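PDB 4HH8: butyrophilin subfamily 1 member A1 from Bos taurus, which probably takes part in secreting milk-fat droplets and probably restrains activated T cells, this piece being its extracellular pair of immunoglobulin-like domains. Local coordinates for residues E145-T151 with R189-R195; P157-V161 with S173-R178; M199-C204 with E216-I221; A129-H135 with C150-Y156; P23-V28 with V123-A129. The protein carries 1 engineered substitution. All coordinates share one frame; numbering follows the deposited sequence.

Contact 1 of 5, residues E145-T151 with R189-R195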
# COMPACT_ATOMS: atom_id res chain seq x y z
N GLU A 145 13.12 -34.22 15.84
CA GLU A 145 13.12 -32.83 15.35
C GLU A 145 11.89 -32.46 14.53
O GLU A 145 11.56 -33.13 13.54
CB GLU A 145 14.40 -32.52 14.54
CG GLU A 145 15.44 -31.74 15.34
CD GLU A 145 16.64 -31.30 14.50
OE1 GLU A 145 16.63 -31.51 13.26
OE2 GLU A 145 17.60 -30.74 15.09
N ILE A 146 11.23 -31.38 14.96
CA ILE A 146 9.99 -30.86 14.34
C ILE A 146 10.24 -29.65 13.40
O ILE A 146 10.85 -28.65 13.78
CB ILE A 146 8.95 -30.46 15.44
CG1 ILE A 146 8.93 -31.49 16.57
CG2 ILE A 146 7.56 -30.21 14.84
CD1 ILE A 146 7.61 -31.61 17.33
N GLN A 147 9.74 -29.76 12.16
CA GLN A 147 9.81 -28.68 11.17
C GLN A 147 8.44 -28.05 11.04
O GLN A 147 7.45 -28.75 10.80
CB GLN A 147 10.22 -29.21 9.79
CG GLN A 147 11.42 -30.16 9.76
CD GLN A 147 11.39 -31.14 8.57
OE1 GLN A 147 10.32 -31.60 8.14
NE2 GLN A 147 12.57 -31.47 8.06
N LEU A 148 8.35 -26.74 11.21
CA LEU A 148 7.09 -26.05 11.03
C LEU A 148 7.16 -25.19 9.79
O LEU A 148 8.18 -24.55 9.53
CB LEU A 148 6.75 -25.18 12.24
CG LEU A 148 6.73 -25.81 13.64
CD1 LEU A 148 6.41 -24.72 14.65
CD2 LEU A 148 5.66 -26.98 13.79
N GLU A 149 6.06 -25.12 9.04
CA GLU A 149 5.97 -24.21 7.94
C GLU A 149 4.78 -23.32 8.09
O GLU A 149 3.68 -23.80 8.20
CB GLU A 149 5.91 -24.92 6.60
CG GLU A 149 5.95 -23.91 5.46
CD GLU A 149 5.81 -24.52 4.08
OE1 GLU A 149 4.74 -25.09 3.75
OE2 GLU A 149 6.78 -24.39 3.31
N CYS A 150 5.00 -22.01 8.08
CA CYS A 150 3.91 -21.06 8.23
C CYS A 150 3.65 -20.39 6.90
O CYS A 150 4.57 -19.92 6.21
CB CYS A 150 4.22 -20.02 9.31
SG CYS A 150 2.96 -18.76 9.59
N THR A 151 2.39 -20.30 6.57
CA THR A 151 1.97 -19.96 5.23
C THR A 151 0.85 -18.92 5.29
O THR A 151 0.04 -18.94 6.19
CB THR A 151 1.57 -21.28 4.58
OG1 THR A 151 2.69 -21.77 3.79
CG2 THR A 151 0.34 -21.15 3.80
N ARG A 189 5.95 -17.89 2.81
CA ARG A 189 6.20 -19.18 3.42
C ARG A 189 7.41 -19.03 4.37
O ARG A 189 8.42 -18.49 3.99
CB ARG A 189 6.56 -20.20 2.33
CG ARG A 189 5.38 -20.84 1.65
CD ARG A 189 5.77 -22.25 1.11
NE ARG A 189 5.04 -22.59 -0.12
CZ ARG A 189 5.43 -23.51 -1.02
NH1 ARG A 189 6.55 -24.22 -0.82
NH2 ARG A 189 4.70 -23.72 -2.12
N ALA A 190 7.32 -19.53 5.58
CA ALA A 190 8.48 -19.54 6.43
C ALA A 190 8.59 -20.83 7.21
O ALA A 190 7.59 -21.34 7.69
CB ALA A 190 8.43 -18.36 7.36
N SER A 191 9.81 -21.31 7.37
CA SER A 191 10.08 -22.57 8.04
C SER A 191 11.02 -22.41 9.18
O SER A 191 11.94 -21.60 9.11
CB SER A 191 10.70 -23.59 7.10
OG SER A 191 9.63 -24.16 6.39
N VAL A 192 10.83 -23.24 10.19
CA VAL A 192 11.64 -23.20 11.37
C VAL A 192 11.84 -24.67 11.79
O VAL A 192 11.02 -25.55 11.47
CB VAL A 192 10.94 -22.27 12.38
CG1 VAL A 192 9.91 -22.99 13.27
CG2 VAL A 192 11.85 -21.39 13.07
N ILE A 193 12.95 -24.96 12.45
CA ILE A 193 13.13 -26.29 13.04
C ILE A 193 13.08 -26.13 14.57
O ILE A 193 13.86 -25.37 15.13
CB ILE A 193 14.41 -26.97 12.54
CG1 ILE A 193 14.30 -27.19 11.02
CG2 ILE A 193 14.63 -28.29 13.25
CD1 ILE A 193 15.55 -27.71 10.36
N ILE A 194 12.12 -26.78 15.22
CA ILE A 194 12.01 -26.76 16.68
C ILE A 194 12.96 -27.78 17.30
O ILE A 194 12.82 -28.98 17.04
CB ILE A 194 10.56 -27.04 17.17
CG1 ILE A 194 9.57 -26.08 16.51
CG2 ILE A 194 10.48 -26.98 18.70
CD1 ILE A 194 9.84 -24.59 16.71
N ARG A 195 13.96 -27.31 18.06
CA ARG A 195 14.87 -28.22 18.81
C ARG A 195 14.66 -28.06 20.31
O ARG A 195 15.27 -27.18 20.94
CB ARG A 195 16.34 -28.00 18.44
CG ARG A 195 16.71 -28.35 17.00
CD ARG A 195 17.99 -27.61 16.60
NE ARG A 195 18.22 -27.54 15.15
CZ ARG A 195 17.87 -26.50 14.39
NH1 ARG A 195 17.23 -25.47 14.93
NH2 ARG A 195 18.15 -26.50 13.10
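Leu148 O is approached by several groups of strand 189-194: Val192 N donates to it at 3.0 Å, Ser191 CA adds a CA-H...O contact, and Ser191 OG a weak hydrogen bond at 3.5 Å. Antiparallel backbone bonds continue on either side of it, including Ile194 N to Ile146 O and Cys150 N to Ala190 O, both 2.7 Å. On the buried face Leu148 sets CB against Val192 CG1 and CD1 against Ile194 CG1 (3.9 Å). Beyond this strand pair, Trp163 also packs on Leu148 and Val192. At the far end the extended chain of Glu145 (chi2 -174°) passes Ile193 CG2, and OE2 forms a salt bridge with Arg195 NE at 3.3 Å, the carboxylate standing almost perpendicular to the guanidinium (89°). Ile193 CG2 lies 3.8 Å above the centre of that guanidinium, covering one face. With an alanine at Glu145, the Arg195 charge would probably lose this mate and its guanidinium be freer to turn. Cys150 carries the B-to-F disulfide to Cys204 of the opposite sheet, and the strand order A-B-E-D makes this pair strands B and E of an immunoglobulin sandwich.

Contact 2 of 5, residues P157-V161 with S173-R178; sequences PEPQV and SMSESR
Pro159 and Arg178 run alongside one another, pointing opposite ways, the proline ring beside the arginine chain and its carbonyl at the guanidinium edge. Pro159 O lies close to the guanidinium plane and is gripped side-on by two nitrogens, Arg178 NE at 3.0 Å and Arg178 NH2 at 2.7 Å. The chain of Arg178 is extended from CG to NE (chi3 -176°), which carries the head across to the other segment; Glu158 lies roughly perpendicular to it, CB 4.0 Å from Arg178 CD. End-on, Arg178 NH1 and NH2 both turn to Glu176 OE1, with NH1 at 2.8 Å; they come from one face of the carboxylate, NH2 well above its plane. The other oxygen, Glu176 OE2, uses its anti lone pair for Ser173 OG (2.8 Å), a hydroxyl also bonded to Trp163 NE1. Val161 and Glu176 point at each other, Val161 CB 3.7 Å from Glu176 OE2; Val161 CG2 is also 3.7 Å from Arg178 NH2. With two bonds at its side and two at its end, the guanidinium is fixed in rotation, and its charge is probably balanced by Glu176. No backbone-to-backbone hydrogen bond joins the segments; the Arg178 side chain reaches the carbonyl just before strand 160-165, linking it to edge strand 175-180 of the other sheet, as strands C and D lie in an immunoglobulin sandwich.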
# COMPACT_ATOMS: atom_id res chain seq x y z
N PRO A 157 2.77 -4.53 1.25
CA PRO A 157 3.92 -5.03 0.51
C PRO A 157 4.43 -6.31 1.18
O PRO A 157 3.64 -7.04 1.80
CB PRO A 157 4.94 -3.85 0.58
CG PRO A 157 4.62 -3.20 2.05
CD PRO A 157 3.09 -3.34 2.09
N GLU A 158 5.73 -6.62 1.03
CA GLU A 158 6.33 -7.76 1.69
C GLU A 158 5.97 -7.72 3.19
O GLU A 158 6.26 -6.74 3.87
CB GLU A 158 7.85 -7.75 1.52
CG GLU A 158 8.33 -8.01 0.07
CD GLU A 158 8.44 -6.71 -0.81
OE1 GLU A 158 7.82 -5.67 -0.52
OE2 GLU A 158 9.19 -6.73 -1.79
N PRO A 159 5.33 -8.77 3.70
CA PRO A 159 4.95 -8.85 5.11
C PRO A 159 6.10 -9.45 5.98
O PRO A 159 6.99 -10.13 5.46
CB PRO A 159 3.75 -9.81 5.06
CG PRO A 159 4.21 -10.80 3.97
CD PRO A 159 4.86 -9.95 2.94
N GLN A 160 6.07 -9.18 7.27
CA GLN A 160 7.10 -9.66 8.18
C GLN A 160 6.56 -10.89 8.87
O GLN A 160 5.36 -10.96 9.14
CB GLN A 160 7.44 -8.56 9.19
CG GLN A 160 8.13 -8.98 10.55
CD GLN A 160 8.18 -7.81 11.56
OE1 GLN A 160 7.46 -7.79 12.55
NE2 GLN A 160 9.00 -6.82 11.27
N VAL A 161 7.43 -11.85 9.12
CA VAL A 161 7.11 -13.07 9.82
C VAL A 161 7.80 -13.00 11.20
O VAL A 161 8.94 -12.63 11.27
CB VAL A 161 7.66 -14.29 9.07
CG1 VAL A 161 7.32 -15.57 9.80
CG2 VAL A 161 7.12 -14.35 7.58
N SER A 173 13.06 -17.22 11.51
CA SER A 173 12.86 -18.37 10.61
C SER A 173 14.19 -19.05 10.28
O SER A 173 15.27 -18.49 10.44
CB SER A 173 12.18 -17.94 9.30
OG SER A 173 11.03 -17.13 9.56
N MSE A 174 14.10 -20.28 9.80
CA MSE A 174 15.21 -20.94 9.09
C MSE A 174 15.29 -20.36 7.71
O MSE A 174 16.33 -19.81 7.30
CB MSE A 174 14.95 -22.43 8.98
CG MSE A 174 15.68 -23.23 10.07
SE MSE A 174 17.65 -23.23 9.81
CE MSE A 174 17.65 -24.79 8.58
N SER A 175 14.18 -20.49 6.98
CA SER A 175 14.13 -20.00 5.63
C SER A 175 12.84 -19.22 5.41
O SER A 175 11.88 -19.45 6.09
CB SER A 175 14.20 -21.17 4.66
OG SER A 175 12.99 -21.92 4.71
N GLU A 176 12.81 -18.33 4.43
CA GLU A 176 11.57 -17.70 4.07
C GLU A 176 11.51 -17.49 2.60
O GLU A 176 12.54 -17.27 1.96
CB GLU A 176 11.40 -16.30 4.69
CG GLU A 176 11.85 -16.15 6.11
CD GLU A 176 11.39 -14.83 6.72
OE1 GLU A 176 11.33 -13.78 6.03
OE2 GLU A 176 11.10 -14.87 7.92
N SER A 177 10.27 -17.40 2.11
CA SER A 177 9.93 -17.12 0.72
C SER A 177 8.76 -16.20 0.59
O SER A 177 7.78 -16.38 1.29
CB SER A 177 9.43 -18.43 0.07
OG SER A 177 10.45 -18.84 -0.74
N ARG A 178 8.85 -15.29 -0.37
CA ARG A 178 7.72 -14.48 -0.79
C ARG A 178 7.58 -14.50 -2.32
O ARG A 178 8.53 -14.33 -3.00
CB ARG A 178 7.89 -13.05 -0.28
CG ARG A 178 7.74 -12.94 1.22
CD ARG A 178 8.34 -11.69 1.76
NE ARG A 178 8.26 -11.62 3.22
CZ ARG A 178 9.11 -12.22 4.07
NH1 ARG A 178 10.15 -12.96 3.63
NH2 ARG A 178 8.96 -12.04 5.37

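Contact 3 of 5, residues M199-C204 with E216-I221; sequences MKNVSC and EVEVSI
Val219 N donates to Val202 O at 2.8 Å in an almost straight bond (170°), the shortest rung between these antiparallel strands. Nearer the disulfide, the pair Cys204 and Val217 exchanges two bonds, with Cys204 N to Val217 O at 2.9 Å. The ladder is less regular on the other side: Val202 N to Val219 O is longer, 3.3 Å, while Ile221 N still reaches Lys200 O at 3.1 Å. Outward from the backbone, Glu218 leaves with CG anti to its N (chi1 -173°) and then bends, which brings OE2 within 3.2 Å of Asn201 CB. Asn201 carries an N-linked glycan in the native protein that is absent here. The opposite face is apolar. Ile221 CD1 packs on Val202 CG2 (3.7 Å), and Val217 CG1 on Cys204 CB (4.1 Å). Beyond the hairpin, Val217 and Val219 rest on Ile136, and Trp163 packs against Val202 and Cys204. Backbone bonds thus hold this F-G hairpin together, while its side chains divide by polarity: valines and the disulfide-bonded cysteine turn into the sandwich, and Asn201, Ser203, Glu218 and Ser220 lie on the other face.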
# COMPACT_ATOMS: atom_id res chain seq x y z
N MSE A 199 9.21 -26.76 24.50
CA MSE A 199 8.38 -25.82 23.77
C MSE A 199 6.93 -26.32 23.69
O MSE A 199 6.62 -27.26 22.95
CB MSE A 199 8.97 -25.50 22.39
CG MSE A 199 8.81 -24.04 22.01
SE MSE A 199 10.42 -23.33 21.14
CE MSE A 199 11.53 -22.98 22.73
N LYS A 200 6.07 -25.71 24.49
CA LYS A 200 4.68 -26.11 24.67
C LYS A 200 3.90 -25.78 23.38
O LYS A 200 3.43 -26.68 22.67
CB LYS A 200 4.09 -25.33 25.88
CG LYS A 200 3.11 -26.08 26.80
CD LYS A 200 1.62 -25.85 26.42
CE LYS A 200 0.69 -25.71 27.64
NZ LYS A 200 0.60 -26.94 28.49
N ASN A 201 3.80 -24.48 23.11
CA ASN A 201 3.19 -23.90 21.92
C ASN A 201 4.21 -23.03 21.21
O ASN A 201 5.13 -22.50 21.83
CB ASN A 201 2.06 -22.96 22.29
CG ASN A 201 0.94 -23.64 23.02
OD1 ASN A 201 0.39 -24.65 22.55
ND2 ASN A 201 0.57 -23.08 24.18
N VAL A 202 4.02 -22.89 19.90
CA VAL A 202 4.71 -21.88 19.12
C VAL A 202 3.70 -21.11 18.28
O VAL A 202 2.79 -21.71 17.70
CB VAL A 202 5.70 -22.50 18.16
CG1 VAL A 202 6.25 -21.44 17.21
CG2 VAL A 202 6.82 -23.15 18.93
N SER A 203 3.88 -19.80 18.19
CA SER A 203 3.07 -19.02 17.29
C SER A 203 3.86 -18.39 16.12
O SER A 203 5.08 -18.19 16.20
CB SER A 203 2.27 -17.98 18.06
OG SER A 203 3.10 -16.89 18.35
N CYS A 204 3.13 -18.07 15.05
CA CYS A 204 3.68 -17.44 13.87
C CYS A 204 2.83 -16.21 13.67
O CYS A 204 1.62 -16.32 13.66
CB CYS A 204 3.55 -18.38 12.66
SG CYS A 204 3.95 -17.57 11.04
N GLU A 216 -2.00 -13.96 13.65
CA GLU A 216 -1.14 -15.01 14.16
C GLU A 216 -1.87 -16.31 14.27
O GLU A 216 -3.11 -16.37 14.21
CB GLU A 216 -0.51 -14.64 15.51
CG GLU A 216 -1.37 -14.96 16.69
CD GLU A 216 -0.77 -14.47 17.98
OE1 GLU A 216 -0.44 -13.26 18.07
OE2 GLU A 216 -0.65 -15.28 18.92
N VAL A 217 -1.08 -17.37 14.39
CA VAL A 217 -1.61 -18.69 14.54
C VAL A 217 -0.69 -19.41 15.51
O VAL A 217 0.53 -19.27 15.46
CB VAL A 217 -1.74 -19.43 13.18
CG1 VAL A 217 -0.36 -19.70 12.55
CG2 VAL A 217 -2.55 -20.73 13.33
N GLU A 218 -1.30 -20.14 16.42
CA GLU A 218 -0.56 -20.88 17.43
C GLU A 218 -0.69 -22.36 17.11
O GLU A 218 -1.72 -22.79 16.66
CB GLU A 218 -1.15 -20.54 18.80
CG GLU A 218 -0.41 -21.09 20.01
CD GLU A 218 -0.54 -20.17 21.21
OE1 GLU A 218 -1.46 -19.32 21.21
OE2 GLU A 218 0.30 -20.29 22.15
N VAL A 219 0.37 -23.12 17.29
CA VAL A 219 0.26 -24.57 17.17
C VAL A 219 0.79 -25.24 18.44
O VAL A 219 1.28 -24.57 19.33
CB VAL A 219 0.93 -25.11 15.88
CG1 VAL A 219 2.45 -24.99 15.97
CG2 VAL A 219 0.49 -26.54 15.61
N SER A 220 0.69 -26.57 18.50
CA SER A 220 0.89 -27.32 19.72
C SER A 220 1.85 -28.45 19.41
O SER A 220 1.64 -29.20 18.46
CB SER A 220 -0.45 -27.90 20.16
OG SER A 220 -0.42 -28.15 21.55
N ILE A 221 2.90 -28.56 20.23
CA ILE A 221 3.96 -29.54 19.98
C ILE A 221 3.86 -30.75 20.92
O ILE A 221 3.87 -30.58 22.14
CB ILE A 221 5.37 -28.89 20.18
CG1 ILE A 221 5.59 -27.72 19.20
CG2 ILE A 221 6.48 -29.93 20.09
CD1 ILE A 221 5.32 -26.37 19.81

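Contact 4 of 5, residues A129-H135 with C150-Y156; sequences ALGSDPH and CTSVGWY
Ala129 and Tyr156 exchange two backbone hydrogen bonds at one end of the contact, and His135 and Thr151 do so at the other; between these two ladders the register slips by one residue. Backbone and hydroxyl bonds fill the gap. Ser132 N donates to Val153 O at 2.9 Å, and Val153 N returns a bond of the same length to Ser132 OG. Ser152 OG donates a hydrogen bond to Ser132 O (2.6 Å) and accepts one from Trp155 NE1 (2.6 Å); the hydroxyl oxygen lies at the indole edge, in its plane. Trp155 CG, opposite the carbonyl carbon and beside its own N (chi1 -59°), puts the indole under Gly131. There Gly131 CA makes a CH-pi contact over the face, 3.5 Å from the centroid of the Trp155 five-membered ring and 16° from its normal. The lack of a side chain at Gly131 lets its backbone lie this close. Apolar contacts are few, notably Leu130 CD1 on Trp155 CZ3 (3.7 Å) and Pro134 CB near Cys150 SG (4.0 Å). An alanine at Trp155 would probably leave Ser152 OG without its N-H donor and open a gap beneath Gly131. Gly154 and Trp155 together face Phe186 as a G1 beta bulge at the end of strand 146-155, and the segment alongside is the interdomain linker leading into the first strand of the second immunoglobulin-like domain.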
# COMPACT_ATOMS: atom_id res chain seq x y z
N ALA A 129 -2.18 -4.43 1.54
CA ALA A 129 -3.22 -5.44 1.62
C ALA A 129 -2.86 -6.30 2.77
O ALA A 129 -1.69 -6.59 3.01
CB ALA A 129 -3.28 -6.27 0.37
N LEU A 130 -3.89 -6.72 3.47
CA LEU A 130 -3.77 -7.61 4.57
C LEU A 130 -4.16 -8.99 4.09
O LEU A 130 -5.20 -9.14 3.48
CB LEU A 130 -4.77 -7.14 5.57
CG LEU A 130 -4.69 -7.66 6.96
CD1 LEU A 130 -3.51 -7.01 7.68
CD2 LEU A 130 -6.00 -7.06 7.35
N GLY A 131 -3.33 -10.00 4.37
CA GLY A 131 -3.56 -11.34 3.82
C GLY A 131 -4.39 -12.29 4.66
O GLY A 131 -5.06 -11.85 5.59
N SER A 132 -4.31 -13.58 4.34
CA SER A 132 -5.16 -14.62 4.93
C SER A 132 -4.68 -15.03 6.30
O SER A 132 -3.48 -14.84 6.61
CB SER A 132 -5.13 -15.87 4.05
OG SER A 132 -3.79 -16.31 3.85
N ASP A 133 -5.59 -15.60 7.10
CA ASP A 133 -5.25 -16.29 8.34
C ASP A 133 -4.07 -17.24 8.14
O ASP A 133 -4.15 -18.16 7.31
CB ASP A 133 -6.43 -17.09 8.90
CG ASP A 133 -7.55 -16.21 9.46
OD1 ASP A 133 -7.58 -14.99 9.23
OD2 ASP A 133 -8.44 -16.75 10.12
N PRO A 134 -2.96 -17.02 8.88
CA PRO A 134 -1.76 -17.87 8.70
C PRO A 134 -2.02 -19.31 9.10
O PRO A 134 -2.91 -19.57 9.89
CB PRO A 134 -0.71 -17.25 9.62
CG PRO A 134 -1.46 -16.24 10.49
CD PRO A 134 -2.70 -15.84 9.72
N HIS A 135 -1.21 -20.22 8.57
CA HIS A 135 -1.41 -21.61 8.85
C HIS A 135 -0.08 -22.26 9.12
O HIS A 135 0.89 -22.01 8.40
CB HIS A 135 -2.04 -22.32 7.66
CG HIS A 135 -2.32 -23.76 7.92
ND1 HIS A 135 -1.47 -24.76 7.51
CD2 HIS A 135 -3.29 -24.36 8.64
CE1 HIS A 135 -1.93 -25.92 7.94
NE2 HIS A 135 -3.02 -25.70 8.65
N CYS A 150 5.00 -22.01 8.08
CA CYS A 150 3.91 -21.06 8.23
C CYS A 150 3.65 -20.39 6.90
O CYS A 150 4.57 -19.92 6.21
CB CYS A 150 4.22 -20.02 9.31
SG CYS A 150 2.96 -18.76 9.59
N THR A 151 2.39 -20.30 6.57
CA THR A 151 1.97 -19.96 5.23
C THR A 151 0.85 -18.92 5.29
O THR A 151 0.04 -18.94 6.19
CB THR A 151 1.57 -21.28 4.58
OG1 THR A 151 2.69 -21.77 3.79
CG2 THR A 151 0.34 -21.15 3.80
N SER A 152 0.85 -17.94 4.38
CA SER A 152 -0.24 -17.00 4.29
C SER A 152 -0.14 -16.36 2.92
O SER A 152 0.94 -16.28 2.33
CB SER A 152 -0.20 -15.97 5.42
OG SER A 152 -1.22 -14.97 5.29
N VAL A 153 -1.28 -15.88 2.45
CA VAL A 153 -1.49 -15.49 1.07
C VAL A 153 -2.02 -14.06 1.05
O VAL A 153 -2.83 -13.70 1.90
CB VAL A 153 -2.54 -16.50 0.52
CG1 VAL A 153 -3.47 -15.89 -0.52
CG2 VAL A 153 -1.84 -17.77 0.02
N GLY A 154 -1.56 -13.22 0.11
CA GLY A 154 -2.25 -11.94 -0.19
C GLY A 154 -1.80 -10.65 0.53
O GLY A 154 -2.59 -9.74 0.78
N TRP A 155 -0.52 -10.54 0.85
CA TRP A 155 -0.05 -9.38 1.59
C TRP A 155 0.58 -8.39 0.66
O TRP A 155 1.21 -8.78 -0.30
CB TRP A 155 0.98 -9.78 2.65
CG TRP A 155 0.42 -10.74 3.60
CD1 TRP A 155 0.22 -12.08 3.39
CD2 TRP A 155 -0.11 -10.44 4.90
NE1 TRP A 155 -0.36 -12.64 4.49
CE2 TRP A 155 -0.57 -11.66 5.44
CE3 TRP A 155 -0.18 -9.28 5.68
CZ2 TRP A 155 -1.14 -11.75 6.71
CZ3 TRP A 155 -0.74 -9.37 6.96
CH2 TRP A 155 -1.24 -10.59 7.44
N TYR A 156 0.42 -7.12 0.97
CA TYR A 156 1.16 -6.11 0.26
C TYR A 156 1.51 -4.99 1.23
O TYR A 156 0.66 -4.59 2.02
CB TYR A 156 0.38 -5.62 -0.99
CG TYR A 156 1.31 -4.84 -1.89
CD1 TYR A 156 2.07 -5.49 -2.87
CD2 TYR A 156 1.51 -3.48 -1.68
CE1 TYR A 156 2.97 -4.78 -3.67
CE2 TYR A 156 2.41 -2.77 -2.47
CZ TYR A 156 3.13 -3.42 -3.44
OH TYR A 156 4.01 -2.70 -4.19

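Contact 5 of 5, residues P23-V28 with V123-A129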
# COMPACT_ATOMS: atom_id res chain seq x y z
N PRO A 23 2.80 10.21 3.39
CA PRO A 23 2.21 9.32 2.38
C PRO A 23 0.73 9.11 2.64
O PRO A 23 0.31 9.16 3.80
CB PRO A 23 2.95 8.00 2.61
CG PRO A 23 4.33 8.43 3.12
CD PRO A 23 4.03 9.64 3.99
N ILE A 24 -0.06 8.93 1.58
CA ILE A 24 -1.45 8.50 1.72
C ILE A 24 -1.48 7.00 1.77
O ILE A 24 -0.88 6.32 0.93
CB ILE A 24 -2.38 8.96 0.56
CG1 ILE A 24 -2.25 10.47 0.32
CG2 ILE A 24 -3.87 8.56 0.85
CD1 ILE A 24 -2.68 11.33 1.51
N LEU A 25 -2.18 6.47 2.76
CA LEU A 25 -2.27 5.03 2.95
C LEU A 25 -3.56 4.54 2.33
O LEU A 25 -4.62 5.06 2.66
CB LEU A 25 -2.26 4.71 4.44
CG LEU A 25 -2.00 3.28 4.92
CD1 LEU A 25 -0.96 2.58 4.07
CD2 LEU A 25 -1.58 3.28 6.41
N ALA A 26 -3.48 3.54 1.46
CA ALA A 26 -4.66 3.03 0.76
C ALA A 26 -4.71 1.49 0.71
O ALA A 26 -3.75 0.84 0.30
CB ALA A 26 -4.69 3.58 -0.64
N VAL A 27 -5.83 0.91 1.13
CA VAL A 27 -6.01 -0.53 1.09
C VAL A 27 -6.39 -1.00 -0.34
O VAL A 27 -7.20 -0.36 -1.01
CB VAL A 27 -7.04 -0.97 2.13
CG1 VAL A 27 -7.40 -2.44 1.94
CG2 VAL A 27 -6.49 -0.73 3.51
N VAL A 28 -5.79 -2.10 -0.80
CA VAL A 28 -6.13 -2.70 -2.11
C VAL A 28 -7.66 -2.91 -2.22
O VAL A 28 -8.29 -3.40 -1.30
CB VAL A 28 -5.32 -4.01 -2.39
CG1 VAL A 28 -5.90 -4.85 -3.56
CG2 VAL A 28 -3.85 -3.69 -2.68
N VAL A 123 2.81 13.74 -4.07
CA VAL A 123 2.00 12.93 -3.15
C VAL A 123 2.47 11.48 -3.27
O VAL A 123 2.69 10.97 -4.38
CB VAL A 123 0.49 12.96 -3.49
CG1 VAL A 123 -0.38 12.46 -2.29
CG2 VAL A 123 0.06 14.33 -3.88
N HIS A 124 2.65 10.83 -2.13
CA HIS A 124 3.08 9.45 -2.14
C HIS A 124 1.86 8.65 -1.83
O HIS A 124 1.20 8.94 -0.84
CB HIS A 124 4.19 9.17 -1.11
CG HIS A 124 5.46 9.93 -1.37
ND1 HIS A 124 6.37 9.56 -2.35
CD2 HIS A 124 5.97 11.04 -0.78
CE1 HIS A 124 7.39 10.41 -2.34
NE2 HIS A 124 7.17 11.32 -1.40
N LEU A 125 1.50 7.72 -2.71
CA LEU A 125 0.50 6.72 -2.38
C LEU A 125 1.17 5.46 -1.85
O LEU A 125 2.06 4.92 -2.47
CB LEU A 125 -0.35 6.38 -3.60
CG LEU A 125 -1.47 5.40 -3.26
CD1 LEU A 125 -2.38 5.97 -2.17
CD2 LEU A 125 -2.25 5.05 -4.51
N LYS A 126 0.77 5.01 -0.67
CA LYS A 126 1.28 3.75 -0.14
C LYS A 126 0.16 2.76 -0.09
O LYS A 126 -0.75 2.96 0.67
CB LYS A 126 1.82 3.92 1.30
CG LYS A 126 3.15 4.67 1.42
CD LYS A 126 4.29 3.83 0.95
CE LYS A 126 5.58 4.41 1.42
NZ LYS A 126 6.63 3.51 0.93
N VAL A 127 0.27 1.66 -0.83
CA VAL A 127 -0.81 0.69 -0.90
C VAL A 127 -0.50 -0.47 0.02
O VAL A 127 0.66 -0.85 0.16
CB VAL A 127 -1.07 0.16 -2.34
CG1 VAL A 127 -2.18 -0.85 -2.29
CG2 VAL A 127 -1.37 1.33 -3.32
N ALA A 128 -1.54 -1.03 0.64
CA ALA A 128 -1.39 -2.13 1.55
C ALA A 128 -2.51 -3.16 1.34
O ALA A 128 -3.62 -2.82 0.98
CB ALA A 128 -1.40 -1.63 2.99
N ALA A 129 -2.18 -4.43 1.54
CA ALA A 129 -3.22 -5.44 1.62
C ALA A 129 -2.86 -6.30 2.77
O ALA A 129 -1.69 -6.59 3.01
CB ALA A 129 -3.28 -6.27 0.37
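Leu125 holds CG anti to its backbone N (chi1 -176°), which carries CD1 across to Ala26 CB at 3.7 Å and close to Ile24 CB. Lys126 CG, set opposite the carbonyl carbon (chi1 -74°), lies 3.5 Å from Pro23 CB; the chain then bends at chi2 and leads the ammonium end away from this pairing. On that same face of the sheet Leu25 CD1 lies against Lys126 O at 3.4 Å. At the far end Val28 and Val127 are turned roughly perpendicular, with Val28 CG2 and Val127 CG1 only 3.3 Å apart, a tight contact; Ala129 CB also touches Val28 CG2. The backbones run parallel, and their bonds alternate in direction: Ile24 N to His124 O at 2.7 Å, Lys126 N to Ile24 O at 2.6 Å, then Ala26 N to Lys126 O, Ala128 N to Ala26 O and Val28 N to Ala128 O, the last at 2.9 Å. Such parallel pairing is as expected of strands A' and G in a V-set domain. Strand 24-27 is the edge of this sheet, and strand 117-128 is flanked on its other side by antiparallel strand 106-114; Ala32 of strand 32-39 packs on Ala26 and Leu125, while Leu210 and Leu211 of the second domain touch Leu25 and Ala128.

Contacts 1, 3, 4 and 5 combine buried and solvent-facing residues, whereas contact 2 lies at the surface of the second domain. Contacts 1 and 4 share strand 146-155, and the disulfide between Cys150 and Cys204 ties both to contact 3 in the opposite sheet. Contacts 1, 3 and 5 are backbone ladders with apolar inner faces, antiparallel in the first two and parallel in contact 5. Contact 2 depends instead on an arginine gripping a backbone carbonyl, with Glu176 holding the guanidinium, and contact 4 mixes short ladders with hydroxyls and an indole. Contact 5 alone belongs to the first domain; it shares Ala129 with contact 4, where Tyr156 packs on Val127 at the domain junction.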